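Local coordinates for protein Vlm2 (Streptomyces tsusimaensis, PDB 6ECB) that serves as the thioesterase domain of a nonribosomal peptide synthetase, acting in the biosynthesis of the depsipeptide valinomycin, at residues H115-D126 with V226-I237. Residues are numbered along the deposited sequence; the frame is centred on the assembly and turned at random.
Sequences HIAFYLATMLLD and VVLPQRKLDIPI
F118 meets P229 and L233 at the apolar centre where 226-237 runs along helix 112-126, a pairing that illustrates how a coil can be fastened to an α/β-hydrolase core. With CG anti to the backbone N (chi1 179°), the F118 ring reaches off the helix and takes P229 CB over one face, a CH-pi contact 3.9 Å from the ring centroid; L233 CB approaches F118 CE2 at 3.6 Å. One turn on, L233 CD1 rests against A121 CB and T122 CG2 and presses tightly on L125 CD1, at 3.4 Å, while I235 CG2 meets L125 CD2. Toward the start of the helix, V227 CG2 lies over a face of the H115 imidazole, near the presumed nucleophile elbow around S111.

Two polar contacts lie along one edge of this core. Y119 OH donates to L228 O (2.6 Å), just past the end of helix 224-227, and also accepts from a water. At the far end T122 CB sits over the centre of the R231 guanidinium, whose NH1 and NH2 grip the D126 carboxylate end-on; NH2 to OD1 is 2.9 Å, with the two planes 40° apart. R231 O, buried against the F118 ring edge, has no hydrogen-bond partner in the model. Apolar contacts thus fill the buried centre, whereas R231 and D126 pair at an exposed edge, where solvent probably weakens their salt bridge; the segment then leads into strand 237-241 of the central sheet.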
loop_
_atom_site.group_PDB
_atom_site.type_symbol
_atom_site.label_atom_id
_atom_site.label_comp_id
_atom_site.label_asym_id
_atom_site.label_seq_id
_atom_site.Cartn_x
_atom_site.Cartn_y
_atom_site.Cartn_z
ATOM N N HIS A 115 -4.877 6.260 1.560
ATOM C CA HIS A 115 -5.548 7.049 2.581
ATOM C C HIS A 115 -4.757 7.074 3.866
ATOM O O HIS A 115 -4.675 8.108 4.527
ATOM C CB HIS A 115 -6.938 6.500 2.846
ATOM C CG HIS A 115 -7.763 6.469 1.626
ATOM N ND1 HIS A 115 -7.709 5.427 0.739
ATOM C CD2 HIS A 115 -8.593 7.391 1.087
ATOM C CE1 HIS A 115 -8.506 5.687 -0.282
ATOM N NE2 HIS A 115 -9.045 6.877 -0.096
ATOM N N ILE A 116 -4.203 5.920 4.261
ATOM C CA ILE A 116 -3.373 5.898 5.449
ATOM C C ILE A 116 -2.187 6.839 5.276
ATOM O O ILE A 116 -1.838 7.598 6.183
ATOM C CB ILE A 116 -2.907 4.462 5.760
ATOM C CG1 ILE A 116 -4.112 3.610 6.152
ATOM C CG2 ILE A 116 -1.901 4.495 6.912
ATOM C CD1 ILE A 116 -3.782 2.125 6.279
ATOM N N ALA A 117 -1.558 6.800 4.103
ATOM C CA ALA A 117 -0.402 7.651 3.830
ATOM C C ALA A 117 -0.756 9.130 3.921
ATOM O O ALA A 117 0.022 9.930 4.458
ATOM C CB ALA A 117 0.150 7.316 2.449
ATOM N N PHE A 118 -1.920 9.517 3.394
ATOM C CA PHE A 118 -2.337 10.918 3.512
ATOM C C PHE A 118 -2.429 11.333 4.974
ATOM O O PHE A 118 -1.864 12.356 5.399
ATOM C CB PHE A 118 -3.690 11.133 2.809
ATOM C CG PHE A 118 -4.192 12.560 2.925
ATOM C CD1 PHE A 118 -4.902 12.981 4.040
ATOM C CD2 PHE A 118 -3.888 13.494 1.938
ATOM C CE1 PHE A 118 -5.317 14.312 4.153
ATOM C CE2 PHE A 118 -4.294 14.814 2.056
ATOM C CZ PHE A 118 -4.993 15.224 3.153
ATOM N N TYR A 119 -3.118 10.526 5.782
ATOM C CA TYR A 119 -3.312 10.884 7.176
ATOM C C TYR A 119 -2.010 10.768 7.975
ATOM O O TYR A 119 -1.767 11.580 8.879
ATOM C CB TYR A 119 -4.394 10.007 7.783
ATOM C CG TYR A 119 -5.793 10.557 7.629
ATOM C CD1 TYR A 119 -6.551 10.287 6.508
ATOM C CD2 TYR A 119 -6.375 11.285 8.649
ATOM C CE1 TYR A 119 -7.826 10.772 6.373
ATOM C CE2 TYR A 119 -7.666 11.762 8.529
ATOM C CZ TYR A 119 -8.375 11.512 7.378
ATOM O OH TYR A 119 -9.678 11.987 7.263
ATOM N N LEU A 120 -1.173 9.785 7.630
ATOM C CA LEU A 120 0.165 9.645 8.211
ATOM C C LEU A 120 0.978 10.914 7.986
ATOM O O LEU A 120 1.579 11.482 8.919
ATOM C CB LEU A 120 0.854 8.434 7.541
ATOM C CG LEU A 120 2.092 7.796 8.070
ATOM C CD1 LEU A 120 2.269 6.505 7.271
ATOM C CD2 LEU A 120 3.219 8.757 7.921
ATOM N N ALA A 121 0.992 11.384 6.747
ATOM C CA ALA A 121 1.697 12.623 6.437
ATOM C C ALA A 121 1.154 13.794 7.246
ATOM O O ALA A 121 1.934 14.621 7.742
ATOM C CB ALA A 121 1.614 12.905 4.942
ATOM N N THR A 122 -0.175 13.900 7.397
ATOM C CA THR A 122 -0.693 15.024 8.166
ATOM C C THR A 122 -0.248 14.923 9.614
ATOM O O THR A 122 0.097 15.938 10.236
ATOM C CB THR A 122 -2.228 15.158 8.100
ATOM O OG1 THR A 122 -2.852 14.166 8.908
ATOM C CG2 THR A 122 -2.740 15.053 6.706
ATOM N N MET A 123 -0.203 13.701 10.154
ATOM C CA MET A 123 0.242 13.522 11.531
ATOM C C MET A 123 1.722 13.875 11.699
ATOM O O MET A 123 2.100 14.489 12.701
ATOM C CB MET A 123 -0.011 12.082 11.985
ATOM C CG MET A 123 0.176 11.823 13.456
ATOM S SD MET A 123 -0.585 10.233 13.929
ATOM C CE MET A 123 -2.309 10.537 13.625
ATOM N N LEU A 124 2.570 13.490 10.744
ATOM C CA LEU A 124 3.976 13.874 10.825
ATOM C C LEU A 124 4.119 15.392 10.807
ATOM O O LEU A 124 4.883 15.954 11.586
ATOM C CB LEU A 124 4.758 13.236 9.679
ATOM C CG LEU A 124 4.889 11.714 9.778
ATOM C CD1 LEU A 124 5.522 11.182 8.504
ATOM C CD2 LEU A 124 5.700 11.277 10.990
ATOM N N LEU A 125 3.390 16.071 9.916
ATOM C CA LEU A 125 3.504 17.527 9.871
ATOM C C LEU A 125 3.112 18.149 11.206
ATOM O O LEU A 125 3.756 19.088 11.685
ATOM C CB LEU A 125 2.621 18.080 8.762
ATOM C CG LEU A 125 3.027 17.718 7.342
ATOM C CD1 LEU A 125 1.925 18.161 6.391
ATOM C CD2 LEU A 125 4.301 18.370 6.962
ATOM N N ASP A 126 2.065 17.615 11.831
ATOM C CA ASP A 126 1.623 18.135 13.120
ATOM C C ASP A 126 2.683 17.970 14.193
ATOM O O ASP A 126 2.693 18.722 15.172
ATOM C CB ASP A 126 0.349 17.428 13.563
ATOM C CG ASP A 126 -0.861 17.835 12.769
ATOM O OD1 ASP A 126 -0.814 18.811 12.004
ATOM O OD2 ASP A 126 -1.874 17.145 12.912
ATOM N N VAL A 226 -14.855 7.718 7.031
ATOM C CA VAL A 226 -13.749 7.858 7.975
ATOM C C VAL A 226 -12.413 8.045 7.258
ATOM O O VAL A 226 -11.541 8.792 7.731
ATOM C CB VAL A 226 -13.718 6.626 8.897
ATOM C CG1 VAL A 226 -12.470 6.620 9.719
ATOM C CG2 VAL A 226 -14.973 6.593 9.797
ATOM N N VAL A 227 -12.197 7.347 6.137
ATOM C CA VAL A 227 -10.895 7.401 5.476
ATOM C C VAL A 227 -10.792 8.579 4.508
ATOM O O VAL A 227 -9.686 8.911 4.074
ATOM C CB VAL A 227 -10.539 6.092 4.734
ATOM C CG1 VAL A 227 -10.762 4.869 5.655
ATOM C CG2 VAL A 227 -11.309 5.928 3.451
ATOM N N LEU A 228 -11.899 9.237 4.189
ATOM C CA LEU A 228 -11.843 10.412 3.324
ATOM C C LEU A 228 -10.961 11.494 3.948
ATOM O O LEU A 228 -11.101 11.796 5.140
ATOM C CB LEU A 228 -13.260 10.956 3.106
ATOM C CG LEU A 228 -13.351 12.130 2.120
ATOM C CD1 LEU A 228 -13.189 11.622 0.692
ATOM C CD2 LEU A 228 -14.671 12.879 2.287
ATOM N N PRO A 229 -10.036 12.087 3.192
ATOM C CA PRO A 229 -9.295 13.232 3.718
ATOM C C PRO A 229 -10.242 14.336 4.173
ATOM O O PRO A 229 -11.323 14.521 3.617
ATOM C CB PRO A 229 -8.437 13.664 2.523
ATOM C CG PRO A 229 -8.219 12.409 1.752
ATOM C CD PRO A 229 -9.502 11.633 1.899
ATOM N N GLN A 230 -9.820 15.064 5.195
ATOM C CA GLN A 230 -10.652 16.112 5.783
ATOM C C GLN A 230 -9.891 17.398 6.073
ATOM O O GLN A 230 -10.431 18.272 6.762
ATOM C CB GLN A 230 -11.289 15.637 7.091
ATOM C CG GLN A 230 -12.387 14.611 6.941
ATOM C CD GLN A 230 -13.594 15.130 6.172
ATOM O OE1 GLN A 230 -13.684 16.319 5.849
ATOM N NE2 GLN A 230 -14.528 14.237 5.873
ATOM N N ARG A 231 -8.652 17.526 5.617
ATOM C CA ARG A 231 -7.901 18.773 5.700
ATOM C C ARG A 231 -6.969 18.817 4.502
ATOM O O ARG A 231 -6.833 17.836 3.766
ATOM C CB ARG A 231 -7.131 18.887 7.020
ATOM C CG ARG A 231 -5.987 17.906 7.169
ATOM C CD ARG A 231 -5.332 18.063 8.529
ATOM N NE ARG A 231 -3.979 18.607 8.441
ATOM C CZ ARG A 231 -3.172 18.737 9.490
ATOM N NH1 ARG A 231 -3.597 18.367 10.691
ATOM N NH2 ARG A 231 -1.944 19.222 9.338
ATOM N N LYS A 232 -6.369 19.976 4.264
ATOM C CA LYS A 232 -5.427 20.082 3.168
ATOM C C LYS A 232 -4.030 19.748 3.674
ATOM O O LYS A 232 -3.639 20.129 4.783
ATOM C CB LYS A 232 -5.422 21.461 2.544
ATOM C CG LYS A 232 -6.746 21.894 1.908
ATOM C CD LYS A 232 -6.459 23.015 0.957
ATOM C CE LYS A 232 -7.692 23.613 0.334
ATOM N NZ LYS A 232 -7.291 24.400 -0.855
ATOM N N LEU A 233 -3.277 19.053 2.845
ATOM C CA LEU A 233 -1.929 18.623 3.184
ATOM C C LEU A 233 -0.939 19.604 2.591
ATOM O O LEU A 233 -1.036 19.975 1.421
ATOM C CB LEU A 233 -1.687 17.208 2.646
ATOM C CG LEU A 233 -0.343 16.595 2.935
ATOM C CD1 LEU A 233 -0.162 16.312 4.416
ATOM C CD2 LEU A 233 -0.202 15.309 2.132
ATOM N N ASP A 234 0.010 20.055 3.414
ATOM C CA ASP A 234 0.911 21.123 3.035
ATOM C C ASP A 234 2.243 20.610 2.485
ATOM O O ASP A 234 3.283 21.206 2.761
ATOM C CB ASP A 234 1.152 22.022 4.254
ATOM C CG ASP A 234 1.951 23.254 3.921
ATOM O OD1 ASP A 234 1.671 23.846 2.874
ATOM O OD2 ASP A 234 2.869 23.614 4.690
ATOM N N ILE A 235 2.246 19.468 1.802
ATOM C CA ILE A 235 3.384 19.041 0.993
ATOM C C ILE A 235 2.850 18.629 -0.376
ATOM O O ILE A 235 1.650 18.391 -0.526
ATOM C CB ILE A 235 4.143 17.862 1.644
ATOM C CG1 ILE A 235 3.237 16.630 1.784
ATOM C CG2 ILE A 235 4.700 18.289 3.007
ATOM C CD1 ILE A 235 3.973 15.436 2.444
ATOM N N PRO A 236 3.707 18.542 -1.390
ATOM C CA PRO A 236 3.199 18.232 -2.735
ATOM C C PRO A 236 2.673 16.814 -2.802
ATOM O O PRO A 236 3.221 15.899 -2.185
ATOM C CB PRO A 236 4.426 18.397 -3.639
ATOM C CG PRO A 236 5.450 19.072 -2.817
ATOM C CD PRO A 236 5.133 18.890 -1.404
ATOM N N ILE A 237 1.622 16.637 -3.594
ATOM C CA ILE A 237 1.013 15.336 -3.826
ATOM C C ILE A 237 1.250 14.946 -5.278
ATOM O O ILE A 237 1.066 15.768 -6.187
ATOM C CB ILE A 237 -0.485 15.371 -3.511
ATOM C CG1 ILE A 237 -0.704 15.842 -2.092
ATOM C CG2 ILE A 237 -1.094 14.013 -3.747
ATOM C CD1 ILE A 237 -2.145 15.950 -1.725
HETATM O O HOH W 1 -11.549 10.730 9.155
#